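TRAP dicarboxylate transporter, DctP subunit (Anaerococcus prevoti, PDB 4N91) binds D-glucuronate as either anomer and, as the solute-binding subunit of a TRAP transporter, probably hands it to a membrane permease. Local coordinates at residues 109-112 and 113-116; 199-202 and 203-207; 244-247 and 248-252; 266-269 and 270-274. All blocks are in the same frame, centred on the assembly; numbering follows the deposited sequence.

In the fold
The protein has the two-lobed fold of periplasmic binding proteins, with glucuronate held between the lobes. Contacts 2 and 4, whose centres lie 30 Å apart on opposite sides of the chain's centre, are nearest the sugar: the side chains of Val201 and Gln273 come within about 6 and 7 Å of it. Contact 1 is a buried loop whose Phe109 side chain stays about 13 Å from the ligand. Contact 3, away from the pocket, touches contact 4: Val244 CG2 packs 3.8 Å from Leu269 CD2, and Leu251 CD1 lies 4.1 Å from Phe266 CE2, which fastens the strand-helix junction to the long helix 256-290.

Contact 1. Residues 109-112 and 113-116; sequences FNLP and YLFA
Tyr113 follows Pro112 so closely that its ring carbon CD2 lies 4.0 Å from Pro112 CB. CG of the tyrosine is anti to its carbonyl carbon (chi1 -62°), which sends the ring off to where OH donates to the backbone oxygen Asp235 O, with Phe303 and Val304 of helix 301-317 beside it. A leucine here would probably leave the Asp235 carbonyl without this partner and open a gap where the outer ring had packed. The backbone of Tyr113 is left-handed helical, and with Pro112 before it the chain bends in a tight turn, loosely like type II but without the closing backbone hydrogen bond, a place where proline's fixed phi fits well. The turn belongs to the loop between helices 96-99 and 118-125. Leu114 comes next and folds back against Leu111: its CB sits 3.4 Å from Leu111 O and 4.1 Å from Leu111 CB, while CD2 reaches to 4.2 Å from Phe109 CA. That same methyl rests over one face of the Phe115 ring, near its rim. Phe115 offers its edge to Phe109, CZ to CD1 at 4.1 Å, the two aromatic side chains slanting past one another between helices 118-125 and 322-334.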
ATOM      1  N   PHE A 109      -6.067  -1.052  -8.840  1.00 16.54           N
ATOM      2  CA  PHE A 109      -4.630  -1.049  -8.508  1.00 18.59           C
ATOM      3  C   PHE A 109      -4.187  -2.272  -7.693  1.00 25.34           C
ATOM      4  O   PHE A 109      -3.015  -2.385  -7.341  1.00 28.57           O
ATOM      5  CB  PHE A 109      -4.220   0.220  -7.771  1.00 19.51           C
ATOM      6  CG  PHE A 109      -4.563   1.485  -8.491  1.00 17.75           C
ATOM      7  CD1 PHE A 109      -4.237   1.663  -9.826  1.00 21.43           C
ATOM      8  CD2 PHE A 109      -5.218   2.508  -7.834  1.00 19.70           C
ATOM      9  CE1 PHE A 109      -4.565   2.837 -10.466  1.00 20.76           C
ATOM     10  CE2 PHE A 109      -5.546   3.683  -8.489  1.00 24.39           C
ATOM     11  CZ  PHE A 109      -5.235   3.833  -9.798  1.00 22.44           C
ATOM     12  N   ASN A 110      -5.112  -3.170  -7.391  1.00 15.93           N
ATOM     13  CA  ASN A 110      -4.784  -4.435  -6.712  1.00 20.86           C
ATOM     14  C   ASN A 110      -4.577  -5.605  -7.668  1.00 21.17           C
ATOM     15  O   ASN A 110      -4.252  -6.712  -7.235  1.00 19.70           O
ATOM     16  CB  ASN A 110      -5.871  -4.790  -5.700  1.00 21.38           C
ATOM     17  CG  ASN A 110      -5.956  -3.773  -4.586  1.00 18.73           C
ATOM     18  OD1 ASN A 110      -4.953  -3.134  -4.260  1.00 20.97           O
ATOM     19  ND2 ASN A 110      -7.149  -3.574  -4.039  1.00 18.90           N
ATOM     20  N   LEU A 111      -4.733  -5.366  -8.966  1.00 17.95           N
ATOM     21  CA  LEU A 111      -4.555  -6.429  -9.949  1.00 19.59           C
ATOM     22  C   LEU A 111      -3.091  -6.867  -9.993  1.00 22.55           C
ATOM     23  O   LEU A 111      -2.206  -6.036 -10.057  1.00 17.93           O
ATOM     24  CB  LEU A 111      -4.984  -5.953 -11.340  1.00 19.85           C
ATOM     25  CG  LEU A 111      -6.473  -5.632 -11.498  1.00 22.45           C
ATOM     26  CD1 LEU A 111      -6.762  -5.068 -12.894  1.00 25.49           C
ATOM     27  CD2 LEU A 111      -7.292  -6.881 -11.234  1.00 27.05           C
ATOM     28  N   PRO A 112      -2.835  -8.178  -9.977  1.00 19.79           N
ATOM     29  CA  PRO A 112      -1.466  -8.673 -10.108  1.00 21.43           C
ATOM     30  C   PRO A 112      -0.892  -8.436 -11.499  1.00 17.58           C
ATOM     31  O   PRO A 112      -1.626  -8.490 -12.507  1.00 19.44           O
ATOM     32  CB  PRO A 112      -1.606 -10.180  -9.867  1.00 23.63           C
ATOM     33  CG  PRO A 112      -2.965 -10.375  -9.301  1.00 29.29           C
ATOM     34  CD  PRO A 112      -3.805  -9.269  -9.805  1.00 23.05           C
ATOM     35  N   TYR A 113       0.407  -8.151 -11.532  1.00 16.54           N
ATOM     36  CA  TYR A 113       1.146  -7.980 -12.770  1.00 20.55           C
ATOM     37  C   TYR A 113       0.455  -6.990 -13.685  1.00 22.22           C
ATOM     38  O   TYR A 113       0.314  -7.211 -14.889  1.00 21.50           O
ATOM     39  CB  TYR A 113       1.352  -9.336 -13.435  1.00 20.92           C
ATOM     40  CG  TYR A 113       2.171 -10.238 -12.561  1.00 18.45           C
ATOM     41  CD1 TYR A 113       3.511  -9.969 -12.334  1.00 20.70           C
ATOM     42  CD2 TYR A 113       1.610 -11.328 -11.919  1.00 15.80           C
ATOM     43  CE1 TYR A 113       4.272 -10.779 -11.516  1.00 19.56           C
ATOM     44  CE2 TYR A 113       2.356 -12.142 -11.108  1.00 18.16           C
ATOM     45  CZ  TYR A 113       3.687 -11.858 -10.897  1.00 18.96           C
ATOM     46  OH  TYR A 113       4.442 -12.662 -10.060  1.00 19.73           O
ATOM     47  N   LEU A 114       0.056  -5.879 -13.088  1.00 18.89           N
ATOM     48  CA  LEU A 114      -0.675  -4.847 -13.792  1.00 23.20           C
ATOM     49  C   LEU A 114       0.290  -3.888 -14.450  1.00 23.85           C
ATOM     50  O   LEU A 114       0.103  -3.512 -15.611  1.00 23.88           O
ATOM     51  CB  LEU A 114      -1.587  -4.098 -12.819  1.00 19.68           C
ATOM     52  CG  LEU A 114      -2.284  -2.873 -13.383  1.00 19.78           C
ATOM     53  CD1 LEU A 114      -3.239  -3.300 -14.494  1.00 23.36           C
ATOM     54  CD2 LEU A 114      -3.010  -2.145 -12.262  1.00 22.27           C
ATOM     55  N   PHE A 115       1.340  -3.496 -13.733  1.00 20.54           N
ATOM     56  CA  PHE A 115       2.263  -2.497 -14.272  1.00 21.49           C
ATOM     57  C   PHE A 115       3.531  -3.099 -14.860  1.00 21.96           C
ATOM     58  O   PHE A 115       4.136  -4.013 -14.284  1.00 23.66           O
ATOM     59  CB  PHE A 115       2.643  -1.508 -13.180  1.00 21.90           C
ATOM     60  CG  PHE A 115       1.463  -0.816 -12.564  1.00 20.82           C
ATOM     61  CD1 PHE A 115       0.740   0.114 -13.301  1.00 25.88           C
ATOM     62  CD2 PHE A 115       1.097  -1.077 -11.268  1.00 21.93           C
ATOM     63  CE1 PHE A 115      -0.348   0.757 -12.736  1.00 24.24           C
ATOM     64  CE2 PHE A 115       0.019  -0.435 -10.693  1.00 24.80           C
ATOM     65  CZ  PHE A 115      -0.708   0.487 -11.441  1.00 24.89           C
ATOM     66  N   ALA A 116       3.947  -2.583 -16.007  1.00 23.12           N
ATOM     67  CA  ALA A 116       5.102  -3.159 -16.689  1.00 27.97           C
ATOM     68  C   ALA A 116       6.399  -2.796 -15.982  1.00 30.86           C
ATOM     69  O   ALA A 116       7.386  -3.532 -16.076  1.00 29.64           O
ATOM     70  CB  ALA A 116       5.142  -2.693 -18.136  1.00 26.03           C
TER

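Contact 2. Residues 199-202 and 203-207; sequences GEVY and TALQS
The Tyr202 ring stands across the Thr203 side chain at about a right angle, with CD2 4.1 Å from Thr203 CG2 and the ring oblique to Thr203 N. Its hydroxyl is hydrogen-bonded to Glu227. These residues belong to the short helix 201-207, which lies beside the sugar pocket; Val201 packs against Arg175, a residue that binds the glucuronate. Small branched Val201 and longer Leu205 suit the buried side of the helix, lying side by side and pointing the same way with CG1 of the valine 3.9 Å from CD1 of the leucine. In the backbone beside them Leu205 N donates to Val201 O, nearly straight out from the carbonyl, and Gln206 N donates to Tyr202 O.

Threonine and serine serve the exposed side, where a hydroxyl can share a helix carbonyl. Glu200 O is gripped twice: Ala204 N approaches at 3.1 Å within the carbonyl plane, whereas Thr203 OG1 donates at 3.2 Å from 43° above it. The OG1 position, between backbone N and carbonyl carbon (chi1 57°), is what turns the hydroxyl back toward Glu200 O, in the preceding turn. One residue before the direct i to i+4 bonds begin, a water bridges the pair, donating to Gly199 O and accepting from Thr203 N. Thr203 O in turn takes both Ser207 N and Ser207 OG, the latter at 3.1 Å.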
ATOM      1  N   GLY A 199       0.496  -5.201  11.858  1.00 13.07           N
ATOM      2  CA  GLY A 199       1.110  -5.348  13.159  1.00 14.79           C
ATOM      3  C   GLY A 199       1.113  -6.721  13.792  1.00 12.24           C
ATOM      4  O   GLY A 199       1.870  -6.968  14.744  1.00 14.12           O
ATOM      5  N   GLU A 200       0.261  -7.613  13.286  1.00 11.97           N
ATOM      6  CA  GLU A 200       0.183  -8.976  13.769  1.00 12.24           C
ATOM      7  C   GLU A 200       1.166  -9.955  13.136  1.00 12.35           C
ATOM      8  O   GLU A 200       1.364 -11.078  13.636  1.00 13.31           O
ATOM      9  CB  GLU A 200      -1.242  -9.443  13.543  1.00 13.79           C
ATOM     10  CG  GLU A 200      -2.206  -8.531  14.349  1.00 22.68           C
ATOM     11  CD  GLU A 200      -3.557  -8.285  13.732  1.00 28.37           C
ATOM     12  OE1 GLU A 200      -4.180  -9.259  13.290  1.00 24.25           O
ATOM     13  OE2 GLU A 200      -4.027  -7.110  13.745  1.00 29.26           O
ATOM     14  N   VAL A 201       1.755  -9.550  12.020  1.00 12.68           N
ATOM     15  CA  VAL A 201       2.458 -10.495  11.166  1.00 12.82           C
ATOM     16  C   VAL A 201       3.730 -11.037  11.815  1.00 12.07           C
ATOM     17  O   VAL A 201       3.990 -12.235  11.730  1.00 12.44           O
ATOM     18  CB  VAL A 201       2.758  -9.860   9.789  1.00 11.66           C
ATOM     19  CG1 VAL A 201       3.550 -10.817   8.913  1.00 12.90           C
ATOM     20  CG2 VAL A 201       1.480  -9.414   9.108  1.00 14.18           C
ATOM     21  N   TYR A 202       4.517 -10.182  12.480  1.00 11.59           N
ATOM     22  CA  TYR A 202       5.767 -10.646  13.080  1.00 13.38           C
ATOM     23  C   TYR A 202       5.530 -11.816  14.051  1.00 13.22           C
ATOM     24  O   TYR A 202       6.169 -12.851  13.966  1.00 14.33           O
ATOM     25  CB  TYR A 202       6.440  -9.482  13.786  1.00 13.77           C
ATOM     26  CG  TYR A 202       7.666  -9.880  14.538  1.00 18.02           C
ATOM     27  CD1 TYR A 202       8.873 -10.038  13.890  1.00 18.43           C
ATOM     28  CD2 TYR A 202       7.609 -10.105  15.905  1.00 24.30           C
ATOM     29  CE1 TYR A 202      10.024 -10.404  14.605  1.00 24.55           C
ATOM     30  CE2 TYR A 202       8.736 -10.488  16.616  1.00 28.83           C
ATOM     31  CZ  TYR A 202       9.934 -10.625  15.957  1.00 31.58           C
ATOM     32  OH  TYR A 202      11.068 -10.979  16.656  1.00 34.35           O
ATOM     33  N   THR A 203       4.615 -11.627  14.995  1.00 14.66           N
ATOM     34  CA  THR A 203       4.325 -12.674  15.964  1.00 14.67           C
ATOM     35  C   THR A 203       3.659 -13.897  15.333  1.00 14.92           C
ATOM     36  O   THR A 203       3.882 -15.017  15.787  1.00 15.28           O
ATOM     37  CB  THR A 203       3.467 -12.140  17.138  1.00 18.86           C
ATOM     38  OG1 THR A 203       2.281 -11.584  16.636  1.00 22.37           O
ATOM     39  CG2 THR A 203       4.199 -11.058  17.906  1.00 19.68           C
ATOM     40  N   ALA A 204       2.878 -13.697  14.273  1.00 12.66           N
ATOM     41  CA  ALA A 204       2.254 -14.807  13.584  1.00 13.55           C
ATOM     42  C   ALA A 204       3.337 -15.660  12.907  1.00 16.49           C
ATOM     43  O   ALA A 204       3.252 -16.880  12.903  1.00 15.89           O
ATOM     44  CB  ALA A 204       1.235 -14.331  12.603  1.00 15.74           C
ATOM     45  N   LEU A 205       4.361 -15.016  12.340  1.00 13.89           N
ATOM     46  CA  LEU A 205       5.482 -15.754  11.749  1.00 14.54           C
ATOM     47  C   LEU A 205       6.283 -16.505  12.832  1.00 13.95           C
ATOM     48  O   LEU A 205       6.651 -17.666  12.664  1.00 17.46           O
ATOM     49  CB  LEU A 205       6.422 -14.801  11.004  1.00 13.70           C
ATOM     50  CG  LEU A 205       5.889 -14.187   9.713  1.00 15.77           C
ATOM     51  CD1 LEU A 205       6.740 -12.985   9.339  1.00 17.77           C
ATOM     52  CD2 LEU A 205       5.834 -15.208   8.570  1.00 19.72           C
ATOM     53  N   GLN A 206       6.561 -15.821  13.923  1.00 14.15           N
ATOM     54  CA  GLN A 206       7.364 -16.394  14.986  1.00 19.56           C
ATOM     55  C   GLN A 206       6.678 -17.618  15.592  1.00 20.39           C
ATOM     56  O   GLN A 206       7.333 -18.611  15.915  1.00 22.75           O
ATOM     57  CB  GLN A 206       7.597 -15.350  16.078  1.00 21.57           C
ATOM     58  CG  GLN A 206       8.509 -15.830  17.186  1.00 36.54           C
ATOM     59  CD  GLN A 206       9.890 -16.212  16.685  1.00 50.16           C
ATOM     60  OE1 GLN A 206      10.409 -15.609  15.743  1.00 51.21           O
ATOM     61  NE2 GLN A 206      10.500 -17.218  17.324  1.00 59.02           N
ATOM     62  N   SER A 207       5.363 -17.557  15.740  1.00 16.39           N
ATOM     63  CA  SER A 207       4.618 -18.635  16.400  1.00 19.02           C
ATOM     64  C   SER A 207       4.264 -19.780  15.446  1.00 21.97           C
ATOM     65  O   SER A 207       3.745 -20.805  15.876  1.00 22.20           O
ATOM     66  CB  SER A 207       3.336 -18.079  17.011  1.00 19.38           C
ATOM     67  OG  SER A 207       2.419 -17.709  15.980  1.00 23.64           O
TER
HETATM   68  O   HOH W   1       3.391  -8.979  15.767  1.00 14.97           O

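Contact 3. Residues 244-247 and 248-252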
ATOM      1  N   VAL A 244      -3.364   8.089   0.859  1.00 13.97           N
ATOM      2  CA  VAL A 244      -3.681   9.008   1.937  1.00 13.42           C
ATOM      3  C   VAL A 244      -5.129   9.407   1.780  1.00 14.57           C
ATOM      4  O   VAL A 244      -5.514   9.961   0.740  1.00 15.88           O
ATOM      5  CB  VAL A 244      -2.787  10.249   1.871  1.00 14.98           C
ATOM      6  CG1 VAL A 244      -3.029  11.147   3.046  1.00 16.39           C
ATOM      7  CG2 VAL A 244      -1.313   9.823   1.785  1.00 14.62           C
ATOM      8  N   ILE A 245      -5.940   9.075   2.779  1.00 11.95           N
ATOM      9  CA  ILE A 245      -7.354   9.391   2.728  1.00 13.88           C
ATOM     10  C   ILE A 245      -7.694  10.433   3.780  1.00 15.26           C
ATOM     11  O   ILE A 245      -7.113  10.457   4.855  1.00 17.48           O
ATOM     12  CB  ILE A 245      -8.262   8.125   2.895  1.00 16.92           C
ATOM     13  CG1 ILE A 245      -8.040   7.441   4.236  1.00 14.61           C
ATOM     14  CG2 ILE A 245      -8.063   7.157   1.741  1.00 19.37           C
ATOM     15  CD1 ILE A 245      -9.096   6.382   4.554  1.00 16.40           C
ATOM     16  N   ALA A 246      -8.630  11.311   3.442  1.00 17.48           N
ATOM     17  CA  ALA A 246      -9.090  12.340   4.360  1.00 18.66           C
ATOM     18  C   ALA A 246     -10.609  12.265   4.536  1.00 17.53           C
ATOM     19  O   ALA A 246     -11.338  11.924   3.601  1.00 16.08           O
ATOM     20  CB  ALA A 246      -8.690  13.710   3.831  1.00 15.64           C
ATOM     21  N   ASN A 247     -11.072  12.541   5.751  1.00 17.29           N
ATOM     22  CA  ASN A 247     -12.501  12.642   6.018  1.00 17.15           C
ATOM     23  C   ASN A 247     -13.102  13.687   5.103  1.00 17.13           C
ATOM     24  O   ASN A 247     -12.613  14.819   5.026  1.00 19.65           O
ATOM     25  CB  ASN A 247     -12.779  12.996   7.474  1.00 18.28           C
ATOM     26  CG  ASN A 247     -14.270  13.177   7.744  1.00 24.28           C
ATOM     27  OD1 ASN A 247     -14.779  14.300   7.732  1.00 22.92           O
ATOM     28  ND2 ASN A 247     -14.983  12.075   7.911  1.00 19.40           N
ATOM     29  N   TYR A 248     -14.151  13.293   4.398  1.00 18.71           N
ATOM     30  CA  TYR A 248     -14.681  14.116   3.306  1.00 18.93           C
ATOM     31  C   TYR A 248     -15.348  15.414   3.814  1.00 19.88           C
ATOM     32  O   TYR A 248     -15.071  16.508   3.301  1.00 21.58           O
ATOM     33  CB  TYR A 248     -15.641  13.298   2.466  1.00 22.67           C
ATOM     34  CG  TYR A 248     -16.163  14.058   1.270  1.00 27.36           C
ATOM     35  CD1 TYR A 248     -15.291  14.592   0.338  1.00 36.09           C
ATOM     36  CD2 TYR A 248     -17.519  14.240   1.079  1.00 32.25           C
ATOM     37  CE1 TYR A 248     -15.755  15.301  -0.762  1.00 43.00           C
ATOM     38  CE2 TYR A 248     -17.991  14.954  -0.026  1.00 34.88           C
ATOM     39  CZ  TYR A 248     -17.100  15.466  -0.940  1.00 37.72           C
ATOM     40  OH  TYR A 248     -17.551  16.177  -2.045  1.00 48.63           O
ATOM     41  N   SER A 249     -16.182  15.291   4.846  1.00 23.94           N
ATOM     42  CA  SER A 249     -16.829  16.477   5.428  1.00 26.78           C
ATOM     43  C   SER A 249     -15.808  17.464   5.951  1.00 25.34           C
ATOM     44  O   SER A 249     -15.921  18.683   5.743  1.00 24.10           O
ATOM     45  CB  SER A 249     -17.789  16.069   6.555  1.00 26.10           C
ATOM     46  OG  SER A 249     -18.879  15.366   6.021  1.00 33.99           O
ATOM     47  N   TRP A 250     -14.783  16.937   6.610  1.00 24.01           N
ATOM     48  CA  TRP A 250     -13.724  17.781   7.137  1.00 23.51           C
ATOM     49  C   TRP A 250     -13.004  18.527   6.024  1.00 22.30           C
ATOM     50  O   TRP A 250     -12.811  19.747   6.082  1.00 22.25           O
ATOM     51  CB  TRP A 250     -12.712  16.963   7.960  1.00 21.99           C
ATOM     52  CG  TRP A 250     -11.519  17.786   8.232  1.00 22.23           C
ATOM     53  CD1 TRP A 250     -11.436  18.853   9.079  1.00 23.98           C
ATOM     54  CD2 TRP A 250     -10.222  17.651   7.631  1.00 22.59           C
ATOM     55  NE1 TRP A 250     -10.187  19.383   9.051  1.00 22.96           N
ATOM     56  CE2 TRP A 250      -9.413  18.670   8.166  1.00 20.96           C
ATOM     57  CE3 TRP A 250      -9.675  16.776   6.688  1.00 21.43           C
ATOM     58  CZ2 TRP A 250      -8.081  18.845   7.789  1.00 26.95           C
ATOM     59  CZ3 TRP A 250      -8.343  16.941   6.326  1.00 21.05           C
ATOM     60  CH2 TRP A 250      -7.567  17.967   6.863  1.00 23.69           C
ATOM     61  N   LEU A 251     -12.591  17.792   4.999  1.00 23.27           N
ATOM     62  CA  LEU A 251     -11.788  18.391   3.949  1.00 25.03           C
ATOM     63  C   LEU A 251     -12.601  19.472   3.220  1.00 26.54           C
ATOM     64  O   LEU A 251     -12.141  20.603   3.022  1.00 26.89           O
ATOM     65  CB  LEU A 251     -11.301  17.296   2.984  1.00 29.60           C
ATOM     66  CG  LEU A 251     -10.271  17.727   1.941  1.00 38.11           C
ATOM     67  CD1 LEU A 251      -8.995  18.138   2.611  1.00 33.72           C
ATOM     68  CD2 LEU A 251     -10.033  16.603   0.967  1.00 39.20           C
ATOM     69  N   GLU A 252     -13.822  19.143   2.837  1.00 24.88           N
ATOM     70  CA  GLU A 252     -14.633  20.096   2.075  1.00 36.62           C
ATOM     71  C   GLU A 252     -15.120  21.257   2.925  1.00 36.65           C
ATOM     72  O   GLU A 252     -15.529  22.293   2.398  1.00 37.28           O
ATOM     73  CB  GLU A 252     -15.801  19.386   1.401  1.00 40.42           C
ATOM     74  CG  GLU A 252     -15.349  18.391   0.327  1.00 48.45           C
ATOM     75  CD  GLU A 252     -14.306  18.979  -0.633  1.00 51.67           C
ATOM     76  OE1 GLU A 252     -14.436  20.161  -1.014  1.00 55.17           O
ATOM     77  OE2 GLU A 252     -13.349  18.254  -1.002  1.00 53.17           O
TER
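Strand 244-247 passes directly into helix 248-252 at Asn247 and Tyr248, with no linker between them; the axes of the two short segments are inclined at 81° and come within 5.6 Å. The first helical bond spans the junction, Leu251 N donating to Asn247 O at 3.0 Å. Asn247 also holds the N-cap position: its OD1 accepts from Trp250 N at 2.9 Å, the donor tilted 17° from the amide's carbonyl plane, and so caps one of the N-H groups of the helix's first turn. A short amide suits this place, because with CG anti to the backbone N (chi1 177°) OD1 is carried over the helix start while ND2 turns to donate to Thr84 O. With an alanine in place of Asn247, Trp250 N would probably lose its cap and Thr84 O its donor. Before it, Ala246 is small enough for the indole to swing close, its CB lying 4.1 Å from Trp250 CZ3 at the ring edge and 4.3 Å from Leu251 CD2. Around the junction, strands 91-95 and 143-149 flank strand 242-247 as antiparallel neighbours in the sheet, and helix 256-290 comes against Trp250 through Phe262, whose ring meets the indole edge-to-face.

Contact 4. Residues 266-269 and 270-274; sequences FKVL and NEVQR
Helix 256-290, the longest of the chain, runs unbroken through Phe266 to Arg274, and four successive i to i+4 backbone bonds carry it here: Asn270 N to Phe266 O, Glu271 N to Lys267 O, Val272 N to Val268 O at 2.8 Å, and Gln273 N to Leu269 O. Each N-H points within 20° of its acceptor.

The side chains pair with the same spacing. Val268 and Val272 lie alongside each other, CG1 to CG2 at 4.0 Å, branched residues that pack snugly along one stripe of a helix. Lys267 and Glu271 also run side by side, but it is aliphatic carbon that meets carboxylate: Lys267 CG is 3.5 Å from Glu271 OE2, while Lys267 NZ stays 6.0 Å from that oxygen, so any attraction between the charges is likely to be modest. CG of the glutamate, anti to its carbonyl carbon (chi1 -68°), tips back toward the previous turn and brings the carboxylate over Lys267 O.

Asn270 suits a buried polar spot because its amide works both ways. OD1 takes Arg274 NH1 at 2.9 Å, on a lone pair in the carbonyl plane, and ND2 donates to Trp148 O; the same NH1 forms a salt bridge with Asp126. Gln273 donates through NE2 to Asp150 O, its side chain about 5 Å from Asp242, a residue of the sugar site. A long helix of this kind, passing beside the cleft, is a hallmark of TRAP solute-binding proteins of the DctP family.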
ATOM      1  N   PHE A 266      -0.277  17.999   0.883  1.00 17.97           N
ATOM      2  CA  PHE A 266      -0.403  16.630   0.408  1.00 16.42           C
ATOM      3  C   PHE A 266       0.607  16.355  -0.710  1.00 15.28           C
ATOM      4  O   PHE A 266       1.107  15.237  -0.846  1.00 17.59           O
ATOM      5  CB  PHE A 266      -1.821  16.378  -0.111  1.00 18.04           C
ATOM      6  CG  PHE A 266      -2.902  16.474   0.935  1.00 16.07           C
ATOM      7  CD1 PHE A 266      -2.706  16.024   2.227  1.00 21.41           C
ATOM      8  CD2 PHE A 266      -4.140  17.017   0.598  1.00 21.79           C
ATOM      9  CE1 PHE A 266      -3.728  16.104   3.176  1.00 29.11           C
ATOM     10  CE2 PHE A 266      -5.155  17.093   1.544  1.00 20.92           C
ATOM     11  CZ  PHE A 266      -4.939  16.667   2.824  1.00 20.07           C
ATOM     12  N   LYS A 267       0.887  17.359  -1.539  1.00 18.04           N
ATOM     13  CA  LYS A 267       1.863  17.215  -2.603  1.00 16.80           C
ATOM     14  C   LYS A 267       3.246  17.067  -2.003  1.00 17.98           C
ATOM     15  O   LYS A 267       4.047  16.249  -2.438  1.00 17.69           O
ATOM     16  CB  LYS A 267       1.832  18.416  -3.535  1.00 22.01           C
ATOM     17  CG  LYS A 267       2.708  18.221  -4.746  1.00 25.96           C
ATOM     18  CD  LYS A 267       2.675  19.456  -5.670  1.00 38.14           C
ATOM     19  CE  LYS A 267       1.251  19.896  -6.009  1.00 49.86           C
ATOM     20  NZ  LYS A 267       1.257  21.150  -6.831  1.00 57.95           N
ATOM     21  N   VAL A 268       3.537  17.867  -0.992  1.00 17.36           N
ATOM     22  CA  VAL A 268       4.822  17.742  -0.287  1.00 17.67           C
ATOM     23  C   VAL A 268       4.976  16.357   0.335  1.00 16.93           C
ATOM     24  O   VAL A 268       6.051  15.749   0.272  1.00 17.27           O
ATOM     25  CB  VAL A 268       4.973  18.834   0.812  1.00 19.64           C
ATOM     26  CG1 VAL A 268       6.188  18.560   1.695  1.00 20.68           C
ATOM     27  CG2 VAL A 268       5.101  20.195   0.154  1.00 21.74           C
ATOM     28  N   LEU A 269       3.909  15.878   0.952  1.00 14.91           N
ATOM     29  CA  LEU A 269       3.861  14.532   1.528  1.00 16.43           C
ATOM     30  C   LEU A 269       4.248  13.478   0.489  1.00 14.73           C
ATOM     31  O   LEU A 269       5.117  12.637   0.706  1.00 14.25           O
ATOM     32  CB  LEU A 269       2.445  14.275   2.028  1.00 17.65           C
ATOM     33  CG  LEU A 269       2.072  12.848   2.375  1.00 16.09           C
ATOM     34  CD1 LEU A 269       3.012  12.242   3.396  1.00 15.67           C
ATOM     35  CD2 LEU A 269       0.622  12.856   2.909  1.00 16.04           C
ATOM     36  N   ASN A 270       3.595  13.549  -0.662  1.00 15.17           N
ATOM     37  CA  ASN A 270       3.880  12.623  -1.755  1.00 16.52           C
ATOM     38  C   ASN A 270       5.359  12.706  -2.155  1.00 13.88           C
ATOM     39  O   ASN A 270       6.046  11.690  -2.294  1.00 15.84           O
ATOM     40  CB  ASN A 270       2.963  12.952  -2.937  1.00 17.99           C
ATOM     41  CG  ASN A 270       3.290  12.160  -4.185  1.00 18.43           C
ATOM     42  OD1 ASN A 270       4.024  12.621  -5.055  1.00 18.47           O
ATOM     43  ND2 ASN A 270       2.737  10.969  -4.285  1.00 17.70           N
ATOM     44  N   GLU A 271       5.854  13.913  -2.344  1.00 12.96           N
ATOM     45  CA  GLU A 271       7.228  14.106  -2.811  1.00 13.49           C
ATOM     46  C   GLU A 271       8.276  13.630  -1.814  1.00 14.32           C
ATOM     47  O   GLU A 271       9.228  12.946  -2.191  1.00 15.16           O
ATOM     48  CB  GLU A 271       7.459  15.574  -3.140  1.00 15.43           C
ATOM     49  CG  GLU A 271       6.639  16.018  -4.362  1.00 17.24           C
ATOM     50  CD  GLU A 271       6.492  17.503  -4.475  1.00 17.25           C
ATOM     51  OE1 GLU A 271       6.761  18.217  -3.489  1.00 17.40           O
ATOM     52  OE2 GLU A 271       6.139  17.985  -5.585  1.00 19.06           O
ATOM     53  N   VAL A 272       8.090  13.970  -0.548  1.00 15.81           N
ATOM     54  CA  VAL A 272       9.070  13.617   0.477  1.00 16.43           C
ATOM     55  C   VAL A 272       9.040  12.130   0.751  1.00 13.93           C
ATOM     56  O   VAL A 272      10.085  11.491   0.805  1.00 14.25           O
ATOM     57  CB  VAL A 272       8.839  14.413   1.776  1.00 15.17           C
ATOM     58  CG1 VAL A 272       9.716  13.893   2.887  1.00 17.61           C
ATOM     59  CG2 VAL A 272       9.112  15.898   1.527  1.00 16.74           C
ATOM     60  N   GLN A 273       7.847  11.550   0.851  1.00 14.07           N
ATOM     61  CA  GLN A 273       7.740  10.102   1.019  1.00 13.96           C
ATOM     62  C   GLN A 273       8.399   9.322  -0.109  1.00 14.61           C
ATOM     63  O   GLN A 273       9.116   8.357   0.142  1.00 13.80           O
ATOM     64  CB  GLN A 273       6.282   9.686   1.147  1.00 14.02           C
ATOM     65  CG  GLN A 273       6.120   8.281   1.662  1.00 13.73           C
ATOM     66  CD  GLN A 273       6.160   7.212   0.607  1.00 14.83           C
ATOM     67  OE1 GLN A 273       6.142   7.488  -0.600  1.00 13.67           O
ATOM     68  NE2 GLN A 273       6.178   5.951   1.064  1.00 14.52           N
ATOM     69  N   ARG A 274       8.185   9.754  -1.345  1.00 13.63           N
ATOM     70  CA  ARG A 274       8.767   9.048  -2.480  1.00 14.00           C
ATOM     71  C   ARG A 274      10.296   9.155  -2.507  1.00 15.34           C
ATOM     72  O   ARG A 274      10.986   8.170  -2.801  1.00 17.64           O
ATOM     73  CB  ARG A 274       8.144   9.546  -3.783  1.00 14.78           C
ATOM     74  CG  ARG A 274       6.753   9.053  -3.970  1.00 16.74           C
ATOM     75  CD  ARG A 274       5.993   9.860  -4.994  1.00 16.33           C
ATOM     76  NE  ARG A 274       6.532   9.669  -6.337  1.00 20.85           N
ATOM     77  CZ  ARG A 274       6.007  10.228  -7.423  1.00 27.87           C
ATOM     78  NH1 ARG A 274       4.963  11.045  -7.332  1.00 25.42           N
ATOM     79  NH2 ARG A 274       6.526   9.962  -8.600  1.00 30.19           N
TER